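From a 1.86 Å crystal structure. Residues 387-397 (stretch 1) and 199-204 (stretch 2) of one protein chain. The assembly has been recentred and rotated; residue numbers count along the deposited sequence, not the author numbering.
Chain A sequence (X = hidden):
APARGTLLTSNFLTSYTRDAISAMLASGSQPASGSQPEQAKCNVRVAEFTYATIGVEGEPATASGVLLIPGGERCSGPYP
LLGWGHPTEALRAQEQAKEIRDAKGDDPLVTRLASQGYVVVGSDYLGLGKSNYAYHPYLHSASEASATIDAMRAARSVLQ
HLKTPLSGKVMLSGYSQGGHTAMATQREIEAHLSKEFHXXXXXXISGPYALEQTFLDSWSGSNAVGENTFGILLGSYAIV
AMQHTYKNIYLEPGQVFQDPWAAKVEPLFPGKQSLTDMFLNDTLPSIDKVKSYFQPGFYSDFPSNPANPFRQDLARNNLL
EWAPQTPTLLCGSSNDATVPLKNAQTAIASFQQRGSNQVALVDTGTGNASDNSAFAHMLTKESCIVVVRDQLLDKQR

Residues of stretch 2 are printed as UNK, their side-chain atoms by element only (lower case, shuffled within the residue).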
# COMPACT_ATOMS: atom_id res chain seq x y z
N VAL A 387 -16.37 -3.08 2.55
CA VAL A 387 -16.70 -2.99 3.97
C VAL A 387 -16.33 -1.66 4.63
O VAL A 387 -17.15 -1.08 5.34
CB VAL A 387 -16.03 -4.14 4.77
CG1 VAL A 387 -16.16 -3.90 6.27
CG2 VAL A 387 -16.70 -5.46 4.40
N VAL A 388 -15.11 -1.18 4.41
CA VAL A 388 -14.69 0.08 5.03
C VAL A 388 -15.46 1.27 4.45
O VAL A 388 -15.75 2.23 5.17
CB VAL A 388 -13.17 0.30 4.89
CG1 VAL A 388 -12.41 -0.84 5.56
CG2 VAL A 388 -12.78 0.42 3.43
N ARG A 389 -15.79 1.21 3.17
CA ARG A 389 -16.56 2.28 2.55
C ARG A 389 -17.92 2.35 3.23
O ARG A 389 -18.36 3.42 3.66
CB ARG A 389 -16.76 2.00 1.06
CG ARG A 389 -17.63 3.02 0.33
CD ARG A 389 -18.13 2.47 -1.00
NE ARG A 389 -19.06 1.36 -0.79
CZ ARG A 389 -19.50 0.56 -1.76
NH1 ARG A 389 -19.10 0.72 -3.01
NH2 ARG A 389 -20.35 -0.42 -1.46
N ASP A 390 -18.58 1.20 3.33
CA ASP A 390 -19.90 1.13 3.95
C ASP A 390 -19.93 1.47 5.44
O ASP A 390 -20.81 2.19 5.91
CB ASP A 390 -20.51 -0.27 3.77
CG ASP A 390 -20.77 -0.62 2.32
OD1 ASP A 390 -20.68 0.26 1.45
OD2 ASP A 390 -21.07 -1.81 2.06
N GLN A 391 -18.96 0.94 6.19
CA GLN A 391 -18.92 1.15 7.63
C GLN A 391 -18.26 2.41 8.15
O GLN A 391 -18.60 2.87 9.25
CB GLN A 391 -18.28 -0.08 8.30
CG GLN A 391 -19.19 -1.31 8.28
CD GLN A 391 -18.54 -2.52 8.92
OE1 GLN A 391 -17.82 -2.41 9.91
NE2 GLN A 391 -18.81 -3.70 8.35
N LEU A 392 -17.34 2.99 7.39
CA LEU A 392 -16.66 4.20 7.85
C LEU A 392 -16.63 5.37 6.87
O LEU A 392 -17.10 6.46 7.19
CB LEU A 392 -15.22 3.89 8.26
CG LEU A 392 -14.38 5.11 8.70
CD1 LEU A 392 -14.98 5.72 9.96
CD2 LEU A 392 -12.94 4.69 8.94
N LEU A 393 -16.06 5.15 5.69
CA LEU A 393 -15.94 6.22 4.70
C LEU A 393 -17.24 6.97 4.40
O LEU A 393 -17.28 8.19 4.48
CB LEU A 393 -15.35 5.67 3.39
CG LEU A 393 -14.04 4.87 3.50
CD1 LEU A 393 -13.54 4.57 2.09
CD2 LEU A 393 -12.98 5.65 4.28
N ASP A 394 -18.30 6.24 4.05
CA ASP A 394 -19.58 6.87 3.74
C ASP A 394 -20.08 7.74 4.89
O ASP A 394 -20.63 8.82 4.67
CB ASP A 394 -20.66 5.83 3.42
CG ASP A 394 -20.48 5.20 2.05
OD1 ASP A 394 -19.75 5.76 1.20
OD2 ASP A 394 -21.11 4.15 1.81
N LYS A 395 -19.89 7.27 6.12
CA LYS A 395 -20.35 7.99 7.29
C LYS A 395 -19.58 9.27 7.60
O LYS A 395 -20.08 10.15 8.30
CB LYS A 395 -20.33 7.05 8.50
CG LYS A 395 -21.18 5.81 8.28
CD LYS A 395 -21.24 4.91 9.51
CE LYS A 395 -22.10 3.68 9.24
NZ LYS A 395 -22.18 2.78 10.42
N GLN A 396 -18.37 9.39 7.06
CA GLN A 396 -17.55 10.57 7.32
C GLN A 396 -17.55 11.58 6.18
O GLN A 396 -16.92 12.64 6.29
CB GLN A 396 -16.11 10.15 7.63
CG GLN A 396 -15.98 9.28 8.87
CD GLN A 396 -16.44 9.99 10.13
OE1 GLN A 396 -15.79 10.93 10.60
NE2 GLN A 396 -17.57 9.57 10.68
N ARG A 397 -18.24 11.27 5.09
CA ARG A 397 -18.31 12.18 3.95
C ARG A 397 -18.90 13.53 4.35
O ARG A 397 -18.68 14.53 3.67
CB ARG A 397 -19.17 11.58 2.83
CG ARG A 397 -18.56 10.36 2.16
CD ARG A 397 -19.46 9.83 1.06
NE ARG A 397 -20.75 9.38 1.59
CZ ARG A 397 -21.70 8.81 0.86
NH1 ARG A 397 -21.51 8.61 -0.44
NH2 ARG A 397 -22.83 8.42 1.43
N UNK A 199 -8.34 15.42 7.64
CA UNK A 199 -8.51 13.97 7.67
C UNK A 199 -9.70 13.56 8.54
O UNK A 199 -9.72 13.83 9.74
c UNK A 199 -5.60 11.52 8.61
c UNK A 199 -6.98 11.84 8.06
c UNK A 199 -7.07 11.43 6.59
c UNK A 199 -7.22 13.35 8.20
N UNK A 200 -10.69 12.92 7.92
CA UNK A 200 -11.88 12.50 8.65
C UNK A 200 -12.07 10.99 8.74
O UNK A 200 -12.95 10.51 9.46
c UNK A 200 -13.10 14.63 8.11
c UNK A 200 -13.30 12.66 6.58
c UNK A 200 -13.16 13.11 8.02
N UNK A 201 -11.25 10.23 8.01
CA UNK A 201 -11.36 8.78 8.03
C UNK A 201 -10.13 8.11 7.44
O UNK A 201 -9.55 8.59 6.46
c UNK A 201 -12.60 8.34 7.25
N UNK A 202 -9.74 6.99 8.04
CA UNK A 202 -8.59 6.22 7.58
C UNK A 202 -8.98 4.76 7.66
O UNK A 202 -9.48 4.30 8.69
o UNK A 202 -6.26 5.72 8.04
c UNK A 202 -7.37 6.48 8.48
N UNK A 203 -8.77 4.02 6.58
CA UNK A 203 -9.12 2.60 6.56
C UNK A 203 -8.03 1.72 5.95
O UNK A 203 -8.17 1.25 4.81
c UNK A 203 -10.45 2.40 5.81
N UNK A 204 -6.94 1.49 6.69
CA UNK A 204 -5.84 0.65 6.18
C UNK A 204 -6.36 -0.77 6.01
O UNK A 204 -7.10 -1.27 6.86
c UNK A 204 -6.58 2.09 7.98
c UNK A 204 -5.08 2.07 7.94
c UNK A 204 -4.79 0.74 7.29

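Position 199 carries four side-chain carbons in a chain that forks at the second, with no heteroatom and no ring. The side chain is out of reach of stretch 1, so the helix says nothing about the choice; the fork alone names it Leu199.

Position 200 has three carbons: one attached to CA and carrying the other two, with nothing beyond the fork. The CA-to-CB bond points toward the helix, and one of the two branch carbons meets the aliphatic root of Gln396. A fork at the first carbon is valine. With the residue named Val200, that approach is Val200 CG2 to Gln396 CB at 3.9 Å. The backbone is close as well: Val200 O lies 3.1 Å from Gln396 OE1 as modelled, but the amide is probably turned over, so the polar part of this pair is best left open.

Position 201 has a single side-chain carbon, pointing toward the helix. This CB is met by three helix side chains: it is 3.9 Å from Gln396 CG, 4.0 Å from Leu392 CG and 4.0 Å from Leu393 CD2. One carbon and no more means alanine, Ala201. One methyl thus serves three longer side chains.

Position 202 shows one carbon followed by one oxygen, unbranched. Its CA-to-CB bond points away from the helix, and the hydroxyl is hydrogen-bonded elsewhere in the structure. The helix meets this residue through its backbone instead, with Leu392 CD2 3.5 Å from the backbone O of position 202. One carbon and a terminal oxygen make it Ser202.

Position 203 again has one carbon, directed toward the helix. Its CB sits 3.6 Å from Val388 CB, a close packing of two side-chain roots, while Leu393 CD2 reaches to 4.4 Å from the same CB. The lone carbon names it Ala203.

Position 204 has three carbons that close a ring onto the backbone nitrogen. The CA-to-CB bond points away, and its ring makes no contact with stretch 1. Only proline closes such a ring, so this is Pro204.

The contact is a nearly antiparallel one, the axes at 166° and 8.0 Å apart at closest approach. Two alanine methyls and one valine face larger helix side chains. The helix contains a wider pi-type turn at 389-393, within which Leu393 N donates to Val388 O at 3.0 Å. The CA-to-CB bond of Leu393 points sideways, but its end comes nearer and touches both alanines. The CA-to-CB bond of Arg389 points away, and Arg389 pairs with Asp390, Arg389 NE donating to Asp390 OD1 at 3.0 Å. The two stretches bury 330 Å² in total; apolar contacts join Val388, Leu392 and Leu393 to the two alanines, with Gln396 packing through its CB and CG. The rule to read is that short strand side chains, two alanines and a valine, meet a helix face of Val388, Leu392, Leu393 and Gln396.

Stretch 2 199-204: LVASAP
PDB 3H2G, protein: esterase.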